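Local coordinates for protein pseudoazurin (Methylobacterium extorquens, PDB 1PMY) that probably carries electrons in the periplasm as a blue copper protein, holding one copper ion per chain, at residues A[5-10]-A[84-89]; A[14-19]-A[38-43]; A[51-56]-A[68-73]; A[1-6]-A[23-28]. One frame throughout, in Å; residues are numbered along the deposited sequence.

Contacts 1 and 2 lie together, their centres about 3 Å apart, and between them supply M86 and H40 to the copper. C78 and H81 complete the site. The two are also tied by backbone, L8 N lying 2.9 Å from V17 O. Contact 4 continues the same strand as contact 1 and shares V5 and K6 with it. Its centre is about 16 Å from that of contact 1, and the side chain of V5 is, at its nearest atom, about 11 Å from the copper. L89 O meets V23 N at 3.0 Å, joining strands 87-92 and 17-25. Contact 3 is at the far side of the chain's centre, about 21 Å from contact 2, centre to centre.

Contact 1. Residues A[5-10]-A[84-89]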
loop_
_atom_site.group_PDB
_atom_site.type_symbol
_atom_site.label_atom_id
_atom_site.label_comp_id
_atom_site.label_asym_id
_atom_site.label_seq_id
_atom_site.Cartn_x
_atom_site.Cartn_y
_atom_site.Cartn_z
ATOM N N VAL A 5 5.847 4.074 -7.647
ATOM C CA VAL A 5 4.550 3.483 -7.728
ATOM C C VAL A 5 3.595 4.547 -8.329
ATOM O O VAL A 5 3.567 5.696 -7.853
ATOM C CB VAL A 5 4.049 3.116 -6.281
ATOM C CG1 VAL A 5 2.589 2.590 -6.349
ATOM C CG2 VAL A 5 4.973 2.024 -5.762
ATOM N N LYS A 6 2.943 4.101 -9.381
ATOM C CA LYS A 6 1.975 4.873 -10.127
ATOM C C LYS A 6 0.533 4.688 -9.562
ATOM O O LYS A 6 0.141 3.565 -9.266
ATOM C CB LYS A 6 1.860 4.497 -11.589
ATOM C CG LYS A 6 3.014 4.147 -12.441
ATOM C CD LYS A 6 4.343 4.783 -12.414
ATOM C CE LYS A 6 5.260 4.550 -11.225
ATOM N NZ LYS A 6 5.667 3.065 -11.185
ATOM N N MET A 7 -0.191 5.782 -9.521
ATOM C CA MET A 7 -1.636 5.802 -9.113
ATOM C C MET A 7 -2.455 5.879 -10.413
ATOM O O MET A 7 -2.409 6.921 -11.107
ATOM C CB MET A 7 -1.812 7.006 -8.172
ATOM C CG MET A 7 -0.912 6.697 -6.959
ATOM S SD MET A 7 -1.219 7.966 -5.664
ATOM C CE MET A 7 -0.641 9.375 -6.598
ATOM N N LEU A 8 -3.100 4.790 -10.724
ATOM C CA LEU A 8 -3.811 4.652 -12.018
ATOM C C LEU A 8 -5.314 4.356 -11.938
ATOM O O LEU A 8 -5.799 3.657 -11.104
ATOM C CB LEU A 8 -3.190 3.466 -12.793
ATOM C CG LEU A 8 -1.722 3.507 -13.130
ATOM C CD1 LEU A 8 -1.151 2.115 -13.374
ATOM C CD2 LEU A 8 -1.386 4.481 -14.191
ATOM N N ASN A 9 -5.963 4.984 -12.916
ATOM C CA ASN A 9 -7.403 4.704 -13.153
ATOM C C ASN A 9 -7.550 3.266 -13.706
ATOM O O ASN A 9 -8.564 2.575 -13.369
ATOM C CB ASN A 9 -7.991 5.717 -14.117
ATOM C CG ASN A 9 -8.137 7.090 -13.578
ATOM O OD1 ASN A 9 -7.947 7.360 -12.338
ATOM N ND2 ASN A 9 -8.584 8.017 -14.417
ATOM N N SER A 10 -6.664 2.883 -14.591
ATOM C CA SER A 10 -6.684 1.560 -15.258
ATOM C C SER A 10 -5.289 1.003 -15.369
ATOM O O SER A 10 -4.357 1.693 -15.806
ATOM C CB SER A 10 -7.464 1.664 -16.572
ATOM O OG SER A 10 -7.826 0.361 -17.056
ATOM N N MET A 84 -13.537 0.536 -4.147
ATOM C CA MET A 84 -13.166 0.072 -5.452
ATOM C C MET A 84 -11.889 -0.771 -5.459
ATOM O O MET A 84 -11.466 -1.168 -6.519
ATOM C CB MET A 84 -13.015 1.268 -6.437
ATOM C CG MET A 84 -14.447 1.700 -6.811
ATOM S SD MET A 84 -14.241 3.110 -7.996
ATOM C CE MET A 84 -13.991 2.078 -9.522
ATOM N N GLY A 85 -11.337 -1.134 -4.309
ATOM C CA GLY A 85 -10.193 -2.004 -4.217
ATOM C C GLY A 85 -8.842 -1.364 -4.507
ATOM O O GLY A 85 -7.898 -2.158 -4.762
ATOM N N MET A 86 -8.732 -0.038 -4.395
ATOM C CA MET A 86 -7.354 0.532 -4.701
ATOM C C MET A 86 -6.507 0.479 -3.436
ATOM O O MET A 86 -6.639 1.351 -2.542
ATOM C CB MET A 86 -7.535 1.992 -5.176
ATOM C CG MET A 86 -6.202 2.363 -5.874
ATOM S SD MET A 86 -6.491 3.894 -6.878
ATOM C CE MET A 86 -4.746 4.374 -7.085
ATOM N N VAL A 87 -5.707 -0.541 -3.305
ATOM C CA VAL A 87 -4.852 -0.880 -2.175
ATOM C C VAL A 87 -3.476 -1.356 -2.615
ATOM O O VAL A 87 -3.362 -1.873 -3.744
ATOM C CB VAL A 87 -5.577 -1.935 -1.245
ATOM C CG1 VAL A 87 -6.786 -1.298 -0.578
ATOM C CG2 VAL A 87 -5.981 -3.171 -2.067
ATOM N N ALA A 88 -2.518 -1.268 -1.773
ATOM C CA ALA A 88 -1.170 -1.747 -2.007
ATOM C C ALA A 88 -0.640 -2.315 -0.642
ATOM O O ALA A 88 -1.026 -1.863 0.445
ATOM C CB ALA A 88 -0.272 -0.569 -2.391
ATOM N N LEU A 89 0.344 -3.167 -0.865
ATOM C CA LEU A 89 1.026 -3.803 0.303
ATOM C C LEU A 89 2.538 -3.552 0.181
ATOM O O LEU A 89 3.098 -3.795 -0.937
ATOM C CB LEU A 89 0.582 -5.255 0.276
ATOM C CG LEU A 89 0.999 -6.132 1.406
ATOM C CD1 LEU A 89 0.165 -5.733 2.640
ATOM C CD2 LEU A 89 0.585 -7.587 1.019
#
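M86 touches M7 and L8 with one atom, its CE methyl. M86 CE sits 4.0 Å from M7 CA and 4.1 Å from M7 CB. M86 CE is also 4.0 Å from L8 N, so it lies against the backbone where M7 passes into L8. The M86 chain is fully extended, with CG anti to the backbone N (chi1 -163°), and this carries the methyl across to strand 2-8. One bond back from the methyl, M86 SD faces the copper, and M86 is one of the four residues of the metal site. This is the cupredoxin beta-sandwich, in which a methionine just before a late strand reaches back to the metal. Strands 2-8 and 87-92 are not sheet neighbours, since strand 17-25 runs between them. F18 of that strand packs on V5, M7 and A88. M7 gives only its root to M86, and its far end turns away toward F33 of strand 30-34. The side of L8 is looser. Its side chain stays 6.0 Å or more from segment 84-89, is partly exposed, and rests on D19 instead. Beyond it the chain turns a corner at N9 and S10, and S10 is exposed, as is M84 on the other segment.

Contact 2. Residues A[14-19]-A[38-43]; sequences GMMVFD and KGHNVE. With CU (copper (II) ion), chain B.
F18, H40 and M16 carry this contact. F18 CZ is 3.6 Å from N41 O, which lies at the ring edge near its plane. F18 CE1 meets V42 CG2 at 3.7 Å. N41 O is buried here and has no polar partner in the model. Replacing F18 by an alanine would probably open a gap beside V42 and leave N41 O without the ring edge that now closes over it. H40 ND1 lies 2.1 Å from the copper. With C78, H81 and M86, H40 forms the type 1 (blue) copper site of a cupredoxin. Its ring is met edge-on by M16: SD lies 3.5 Å from H40 CE1, in the ring plane. The M16 chain bends at chi2 (-62°) and crosses the histidine at about a right angle. On the other ring nitrogen, NE2 makes a weak hydrogen bond to N9 OD1, which probably helps fix the ring's rotation. The amide of N41 is held by A79 N and T58 O. F18 belongs to strand 17-25, which lies between strands 2-8 and 87-92. V42 leans on F76 of strand 72-77, and M16 O accepts a hydrogen bond from R114 of helix 109-120.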
loop_
_atom_site.group_PDB
_atom_site.type_symbol
_atom_site.label_atom_id
_atom_site.label_comp_id
_atom_site.label_asym_id
_atom_site.label_seq_id
_atom_site.Cartn_x
_atom_site.Cartn_y
_atom_site.Cartn_z
ATOM N N GLY A 14 -7.090 -4.183 -13.225
ATOM C CA GLY A 14 -8.324 -3.506 -13.543
ATOM C C GLY A 14 -8.393 -2.037 -13.160
ATOM O O GLY A 14 -7.360 -1.289 -13.311
ATOM N N MET A 15 -9.550 -1.545 -12.784
ATOM C CA MET A 15 -9.796 -0.170 -12.455
ATOM C C MET A 15 -9.296 0.215 -11.050
ATOM O O MET A 15 -9.456 -0.566 -10.111
ATOM C CB MET A 15 -11.213 0.333 -12.594
ATOM C CG MET A 15 -11.979 -0.194 -13.764
ATOM S SD MET A 15 -11.027 -0.079 -15.296
ATOM C CE MET A 15 -10.899 1.688 -15.549
ATOM N N MET A 16 -8.724 1.383 -10.955
ATOM C CA MET A 16 -8.265 1.992 -9.680
ATOM C C MET A 16 -7.218 1.114 -8.998
ATOM O O MET A 16 -7.556 0.399 -8.000
ATOM C CB MET A 16 -9.410 2.336 -8.788
ATOM C CG MET A 16 -10.611 2.953 -9.422
ATOM S SD MET A 16 -10.006 4.535 -10.148
ATOM C CE MET A 16 -11.524 5.134 -10.826
ATOM N N VAL A 17 -6.012 1.135 -9.490
ATOM C CA VAL A 17 -4.898 0.363 -9.028
ATOM C C VAL A 17 -3.560 1.167 -8.825
ATOM O O VAL A 17 -3.379 2.256 -9.366
ATOM C CB VAL A 17 -4.591 -0.820 -9.989
ATOM C CG1 VAL A 17 -5.831 -1.669 -10.299
ATOM C CG2 VAL A 17 -4.024 -0.299 -11.298
ATOM N N PHE A 18 -2.756 0.579 -7.961
ATOM C CA PHE A 18 -1.414 1.036 -7.693
ATOM C C PHE A 18 -0.588 0.063 -8.574
ATOM O O PHE A 18 -0.924 -1.129 -8.580
ATOM C CB PHE A 18 -0.966 0.971 -6.238
ATOM C CG PHE A 18 -1.550 2.003 -5.331
ATOM C CD1 PHE A 18 -1.088 3.317 -5.221
ATOM C CD2 PHE A 18 -2.536 1.560 -4.431
ATOM C CE1 PHE A 18 -1.668 4.194 -4.277
ATOM C CE2 PHE A 18 -3.134 2.450 -3.528
ATOM C CZ PHE A 18 -2.754 3.761 -3.460
ATOM N N ASP A 19 0.470 0.613 -9.155
ATOM C CA ASP A 19 1.311 -0.375 -9.971
ATOM C C ASP A 19 2.772 -0.036 -9.668
ATOM O O ASP A 19 3.175 1.075 -10.106
ATOM C CB ASP A 19 0.974 -0.178 -11.460
ATOM C CG ASP A 19 1.800 -1.129 -12.347
ATOM O OD1 ASP A 19 2.373 -2.105 -11.819
ATOM O OD2 ASP A 19 1.809 -0.937 -13.578
ATOM N N LYS A 38 -4.923 11.658 -12.094
ATOM C CA LYS A 38 -5.326 12.536 -10.999
ATOM C C LYS A 38 -6.409 11.818 -10.153
ATOM O O LYS A 38 -7.076 10.892 -10.617
ATOM C CB LYS A 38 -5.994 13.750 -11.726
ATOM C CG LYS A 38 -7.252 14.294 -11.228
ATOM C CD LYS A 38 -8.281 14.906 -12.111
ATOM C CE LYS A 38 -8.699 13.992 -13.286
ATOM N NZ LYS A 38 -9.953 13.236 -12.930
ATOM N N GLY A 39 -6.622 12.441 -8.982
ATOM C CA GLY A 39 -7.734 11.978 -8.122
ATOM C C GLY A 39 -7.368 10.783 -7.218
ATOM O O GLY A 39 -8.329 10.174 -6.742
ATOM N N HIS A 40 -6.133 10.481 -7.058
ATOM C CA HIS A 40 -5.703 9.373 -6.164
ATOM C C HIS A 40 -4.897 9.899 -5.000
ATOM O O HIS A 40 -4.273 10.969 -5.139
ATOM C CB HIS A 40 -5.019 8.276 -6.952
ATOM C CG HIS A 40 -5.781 7.701 -8.074
ATOM N ND1 HIS A 40 -6.876 6.877 -8.099
ATOM C CD2 HIS A 40 -5.512 7.933 -9.423
ATOM C CE1 HIS A 40 -7.244 6.595 -9.311
ATOM N NE2 HIS A 40 -6.417 7.201 -10.123
ATOM N N ASN A 41 -4.907 9.144 -3.890
ATOM C CA ASN A 41 -3.990 9.494 -2.757
ATOM C C ASN A 41 -3.492 8.135 -2.200
ATOM O O ASN A 41 -3.889 7.066 -2.672
ATOM C CB ASN A 41 -4.461 10.442 -1.727
ATOM C CG ASN A 41 -5.458 9.841 -0.717
ATOM O OD1 ASN A 41 -5.977 8.746 -1.068
ATOM N ND2 ASN A 41 -5.404 10.461 0.448
ATOM N N VAL A 42 -2.813 8.289 -1.073
ATOM C CA VAL A 42 -2.302 7.154 -0.302
ATOM C C VAL A 42 -2.593 7.438 1.202
ATOM O O VAL A 42 -2.367 8.551 1.745
ATOM C CB VAL A 42 -0.738 7.057 -0.513
ATOM C CG1 VAL A 42 -0.304 5.730 0.171
ATOM C CG2 VAL A 42 -0.448 6.831 -2.027
ATOM N N GLU A 43 -3.141 6.405 1.810
ATOM C CA GLU A 43 -3.460 6.563 3.270
ATOM C C GLU A 43 -3.283 5.228 3.927
ATOM O O GLU A 43 -3.636 4.137 3.367
ATOM C CB GLU A 43 -4.869 7.116 3.515
ATOM C CG GLU A 43 -5.278 7.262 4.979
ATOM C CD GLU A 43 -6.576 7.960 5.266
ATOM O OE1 GLU A 43 -7.161 8.408 4.289
ATOM O OE2 GLU A 43 -6.980 8.119 6.421
HETATM CU CU CU B . -7.559 6.244 -6.252
#

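Contact 3. Residues A[51-56]-A[68-73]; sequences DGADYV and FDKEGV
K70 lies along the backbone of D51, G52 and A53 and makes nearly all of this surface contact. K70 CE is 3.7 Å from G52 O. Lower down, K70 CG is 4.1 Å from A53 N and 4.4 Å from A53 CB. The lysine chain bends at chi2 (-84°) and is extended beyond, which lays its methylenes alongside the loop. A water links the two sides. It donates to G52 O at 2.8 Å and accepts a weak, long bond from K70 NZ at 3.4 Å. D51 is the nearest opposite charge in the loop, but its OD1 stays 6.9 Å from K70 NZ, too far for a salt bridge. G52 has a positive phi (100°) that favours glycine, and a side chain there would also crowd the lysine amine. Further out, Y74 serves both segments. Its hydroxyl bonds to K70 O, A53 packs on it, and its ring meets F68 edge-to-face. P50 also touches K70, and E71 OE1 holds the backbone nitrogens of D94 and K95. The contact joins the long loop after strand 43-44 to the connection between strands 64-67 and 72-77, two connections of the Greek-key cupredoxin sandwich, here away from the copper.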
loop_
_atom_site.group_PDB
_atom_site.type_symbol
_atom_site.label_atom_id
_atom_site.label_comp_id
_atom_site.label_asym_id
_atom_site.label_seq_id
_atom_site.Cartn_x
_atom_site.Cartn_y
_atom_site.Cartn_z
ATOM N N ASP A 51 3.907 -1.261 14.735
ATOM C CA ASP A 51 3.683 -0.279 15.816
ATOM C C ASP A 51 4.832 0.702 15.773
ATOM O O ASP A 51 5.940 0.259 15.449
ATOM C CB ASP A 51 3.275 -0.906 17.139
ATOM C CG ASP A 51 4.154 -2.025 17.571
ATOM O OD1 ASP A 51 5.398 -1.849 17.355
ATOM O OD2 ASP A 51 3.630 -3.074 18.089
ATOM N N GLY A 52 4.493 1.961 15.929
ATOM C CA GLY A 52 5.598 2.970 15.827
ATOM C C GLY A 52 5.660 3.667 14.491
ATOM O O GLY A 52 6.263 4.765 14.439
ATOM N N ALA A 53 5.093 3.082 13.429
ATOM C CA ALA A 53 5.082 3.746 12.108
ATOM C C ALA A 53 4.135 4.960 12.157
ATOM O O ALA A 53 3.050 4.953 12.816
ATOM C CB ALA A 53 4.735 2.749 11.044
ATOM N N ASP A 54 4.521 6.032 11.490
ATOM C CA ASP A 54 3.690 7.269 11.416
ATOM C C ASP A 54 2.504 6.991 10.433
ATOM O O ASP A 54 2.659 6.289 9.454
ATOM C CB ASP A 54 4.488 8.386 10.764
ATOM C CG ASP A 54 5.838 8.781 11.355
ATOM O OD1 ASP A 54 5.914 9.007 12.540
ATOM O OD2 ASP A 54 6.761 8.939 10.485
ATOM N N TYR A 55 1.398 7.658 10.735
ATOM C CA TYR A 55 0.172 7.486 9.890
ATOM C C TYR A 55 0.427 8.384 8.658
ATOM O O TYR A 55 0.928 9.508 8.827
ATOM C CB TYR A 55 -1.020 8.062 10.731
ATOM C CG TYR A 55 -2.365 7.736 10.094
ATOM C CD1 TYR A 55 -2.974 6.507 10.322
ATOM C CD2 TYR A 55 -2.952 8.629 9.187
ATOM C CE1 TYR A 55 -4.210 6.224 9.722
ATOM C CE2 TYR A 55 -4.188 8.347 8.583
ATOM C CZ TYR A 55 -4.777 7.114 8.816
ATOM O OH TYR A 55 -5.980 6.753 8.251
ATOM N N VAL A 56 0.106 7.813 7.508
ATOM C CA VAL A 56 0.286 8.526 6.227
ATOM C C VAL A 56 -1.091 8.887 5.659
ATOM O O VAL A 56 -1.994 8.019 5.685
ATOM C CB VAL A 56 1.020 7.551 5.244
ATOM C CG1 VAL A 56 1.130 8.111 3.823
ATOM C CG2 VAL A 56 2.343 7.115 5.827
ATOM N N PHE A 68 10.468 4.791 4.796
ATOM C CA PHE A 68 10.149 3.663 5.650
ATOM C C PHE A 68 11.331 3.304 6.542
ATOM O O PHE A 68 12.397 2.914 6.016
ATOM C CB PHE A 68 9.736 2.441 4.853
ATOM C CG PHE A 68 8.477 2.592 4.096
ATOM C CD1 PHE A 68 8.398 3.179 2.836
ATOM C CD2 PHE A 68 7.302 2.062 4.664
ATOM C CE1 PHE A 68 7.179 3.285 2.164
ATOM C CE2 PHE A 68 6.075 2.170 4.032
ATOM C CZ PHE A 68 5.991 2.773 2.788
ATOM N N ASP A 69 11.113 3.338 7.857
ATOM C CA ASP A 69 12.190 2.910 8.736
ATOM C C ASP A 69 11.869 1.664 9.529
ATOM O O ASP A 69 12.792 0.841 9.709
ATOM C CB ASP A 69 12.748 4.087 9.546
ATOM C CG ASP A 69 11.639 4.391 10.560
ATOM O OD1 ASP A 69 10.565 4.814 10.082
ATOM O OD2 ASP A 69 11.859 4.072 11.777
ATOM N N LYS A 70 10.641 1.496 9.978
ATOM C CA LYS A 70 10.286 0.329 10.803
ATOM C C LYS A 70 10.099 -0.848 9.900
ATOM O O LYS A 70 9.352 -0.693 8.871
ATOM C CB LYS A 70 8.993 0.564 11.572
ATOM C CG LYS A 70 8.885 1.871 12.359
ATOM C CD LYS A 70 9.538 1.725 13.717
ATOM C CE LYS A 70 9.587 3.176 14.335
ATOM N NZ LYS A 70 10.091 2.982 15.729
ATOM N N GLU A 71 10.622 -1.986 10.169
ATOM C CA GLU A 71 10.367 -3.194 9.320
ATOM C C GLU A 71 8.971 -3.777 9.594
ATOM O O GLU A 71 8.399 -3.574 10.697
ATOM C CB GLU A 71 11.399 -4.263 9.682
ATOM C CG GLU A 71 12.851 -3.814 9.319
ATOM C CD GLU A 71 13.751 -5.033 9.402
ATOM O OE1 GLU A 71 13.373 -6.186 9.452
ATOM O OE2 GLU A 71 14.923 -4.760 9.384
ATOM N N GLY A 72 8.440 -4.487 8.625
ATOM C CA GLY A 72 7.096 -5.082 8.790
ATOM C C GLY A 72 6.252 -4.858 7.535
ATOM O O GLY A 72 6.755 -4.488 6.479
ATOM N N VAL A 73 4.979 -5.178 7.677
ATOM C CA VAL A 73 3.957 -5.201 6.672
ATOM C C VAL A 73 3.015 -3.990 6.802
ATOM O O VAL A 73 2.570 -3.669 7.932
ATOM C CB VAL A 73 3.090 -6.516 6.886
ATOM C CG1 VAL A 73 2.070 -6.691 5.778
ATOM C CG2 VAL A 73 4.095 -7.717 6.786
HETATM O O HOH W 1 8.069 5.686 16.408
#

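Contact 4. Residues A[1-6]-A[23-28]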
loop_
_atom_site.group_PDB
_atom_site.type_symbol
_atom_site.label_atom_id
_atom_site.label_comp_id
_atom_site.label_asym_id
_atom_site.label_seq_id
_atom_site.Cartn_x
_atom_site.Cartn_y
_atom_site.Cartn_z
ATOM N N ASP A 1 17.160 3.535 -1.088
ATOM C CA ASP A 1 16.750 3.830 -2.468
ATOM C C ASP A 1 15.225 4.072 -2.524
ATOM O O ASP A 1 14.515 3.791 -1.567
ATOM C CB ASP A 1 17.302 2.954 -3.518
ATOM C CG ASP A 1 16.931 1.498 -3.385
ATOM O OD1 ASP A 1 15.756 1.160 -3.483
ATOM O OD2 ASP A 1 17.916 0.707 -3.212
ATOM N N GLU A 2 14.848 4.630 -3.663
ATOM C CA GLU A 2 13.487 5.062 -3.921
ATOM C C GLU A 2 12.863 4.415 -5.127
ATOM O O GLU A 2 13.440 4.411 -6.259
ATOM C CB GLU A 2 13.347 6.545 -4.087
ATOM C CG GLU A 2 11.975 7.093 -4.566
ATOM C CD GLU A 2 12.245 8.562 -4.866
ATOM O OE1 GLU A 2 12.408 9.348 -3.941
ATOM O OE2 GLU A 2 12.418 8.748 -6.083
ATOM N N VAL A 3 11.717 3.847 -4.835
ATOM C CA VAL A 3 10.899 3.042 -5.785
ATOM C C VAL A 3 9.681 3.905 -6.136
ATOM O O VAL A 3 9.147 4.561 -5.237
ATOM C CB VAL A 3 10.475 1.735 -5.018
ATOM C CG1 VAL A 3 9.447 0.897 -5.699
ATOM C CG2 VAL A 3 11.740 0.928 -4.658
ATOM N N ALA A 4 9.316 3.855 -7.394
ATOM C CA ALA A 4 8.145 4.602 -7.853
ATOM C C ALA A 4 6.989 3.601 -8.062
ATOM O O ALA A 4 7.147 2.585 -8.743
ATOM C CB ALA A 4 8.562 5.199 -9.257
ATOM N N VAL A 5 5.847 4.074 -7.647
ATOM C CA VAL A 5 4.550 3.483 -7.728
ATOM C C VAL A 5 3.595 4.547 -8.329
ATOM O O VAL A 5 3.567 5.696 -7.853
ATOM C CB VAL A 5 4.049 3.116 -6.281
ATOM C CG1 VAL A 5 2.589 2.590 -6.349
ATOM C CG2 VAL A 5 4.973 2.024 -5.762
ATOM N N LYS A 6 2.943 4.101 -9.381
ATOM C CA LYS A 6 1.975 4.873 -10.127
ATOM C C LYS A 6 0.533 4.688 -9.562
ATOM O O LYS A 6 0.141 3.565 -9.266
ATOM C CB LYS A 6 1.860 4.497 -11.589
ATOM C CG LYS A 6 3.014 4.147 -12.441
ATOM C CD LYS A 6 4.343 4.783 -12.414
ATOM C CE LYS A 6 5.260 4.550 -11.225
ATOM N NZ LYS A 6 5.667 3.065 -11.185
ATOM N N VAL A 23 5.207 -4.100 -3.087
ATOM C CA VAL A 23 6.530 -3.519 -3.014
ATOM C C VAL A 23 7.381 -4.132 -1.901
ATOM O O VAL A 23 6.989 -4.049 -0.720
ATOM C CB VAL A 23 6.434 -1.950 -2.789
ATOM C CG1 VAL A 23 7.862 -1.383 -2.910
ATOM C CG2 VAL A 23 5.588 -1.302 -3.909
ATOM N N ARG A 24 8.568 -4.585 -2.253
ATOM C CA ARG A 24 9.554 -5.130 -1.271
ATOM C C ARG A 24 10.630 -4.092 -1.035
ATOM O O ARG A 24 11.220 -3.693 -2.064
ATOM C CB ARG A 24 10.046 -6.489 -1.679
ATOM C CG ARG A 24 8.951 -7.539 -1.877
ATOM C CD ARG A 24 9.508 -8.848 -2.387
ATOM N NE ARG A 24 8.494 -9.573 -3.224
ATOM C CZ ARG A 24 7.784 -10.595 -2.761
ATOM N NH1 ARG A 24 7.984 -11.088 -1.541
ATOM N NH2 ARG A 24 6.808 -11.150 -3.506
ATOM N N LEU A 25 10.884 -3.604 0.132
ATOM C CA LEU A 25 11.848 -2.541 0.437
ATOM C C LEU A 25 12.737 -3.002 1.602
ATOM O O LEU A 25 12.390 -3.886 2.349
ATOM C CB LEU A 25 11.055 -1.330 1.037
ATOM C CG LEU A 25 10.103 -0.590 0.101
ATOM C CD1 LEU A 25 9.590 0.676 0.794
ATOM C CD2 LEU A 25 10.820 -0.168 -1.155
ATOM N N LYS A 26 13.803 -2.232 1.751
ATOM C CA LYS A 26 14.743 -2.374 2.850
ATOM C C LYS A 26 14.503 -1.150 3.733
ATOM O O LYS A 26 13.971 -0.162 3.208
ATOM C CB LYS A 26 16.211 -2.277 2.379
ATOM C CG LYS A 26 16.548 -3.534 1.528
ATOM C CD LYS A 26 17.869 -4.106 2.043
ATOM C CE LYS A 26 17.772 -4.587 3.528
ATOM N NZ LYS A 26 19.199 -4.562 4.052
ATOM N N PRO A 27 14.851 -1.285 4.997
ATOM C CA PRO A 27 14.695 -0.143 5.919
ATOM C C PRO A 27 15.535 1.011 5.344
ATOM O O PRO A 27 16.682 0.824 4.885
ATOM C CB PRO A 27 15.210 -0.694 7.251
ATOM C CG PRO A 27 15.540 -2.105 7.075
ATOM C CD PRO A 27 15.506 -2.438 5.619
ATOM N N GLY A 28 14.978 2.213 5.380
ATOM C CA GLY A 28 15.639 3.426 4.829
ATOM C C GLY A 28 15.093 3.716 3.425
ATOM O O GLY A 28 15.198 4.883 3.033
HETATM O O HOH W 2 16.888 6.143 0.451
#
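The amino nitrogen of D1 is gripped twice: by D29 OD1, and by a water that also reaches G28 across the contact. D1 N lies 3.0 Å from this water. The water's bond to G28 O is weak, at 3.3 Å. G28 O has a second partner in K67 NZ. The rest of the contact is apolar and belongs to the interior of the cupredoxin beta-sandwich. Strands 2-6 and 23-25 run nearly antiparallel (169°), but their axes stay 9.2 Å apart, too far for backbone pairing. Although 2-8 and 17-25 form a hairpin, here they have parted to different partners. V3 and V5 bond to strand 30-34, and V23 probably bonds to L89 of strand 87-92. Side chains bridge the interval. V3 and V23 point toward each other and slide past in opposite directions, with V3 CG1 3.9 Å from V23 CG1. The other methyl of V3, CG2, meets L25 CD2 at 3.8 Å. V23 uses its second branch on V5, where CG2 of V23 is 3.9 Å from CG2 of V5. V23 thus sits between the two valines of the facing strand, one methyl for each. In V23, CG1 is anti to the backbone N (chi1 -173°), and this division of its methyls follows. L25 continues the packing onto F68 and V90, and V5 onto I31. At the hairpin end of the segment, K6 curls back over its own strand, its NZ donating to A4 O at 2.9 Å from above the carbonyl plane, 67° out of it.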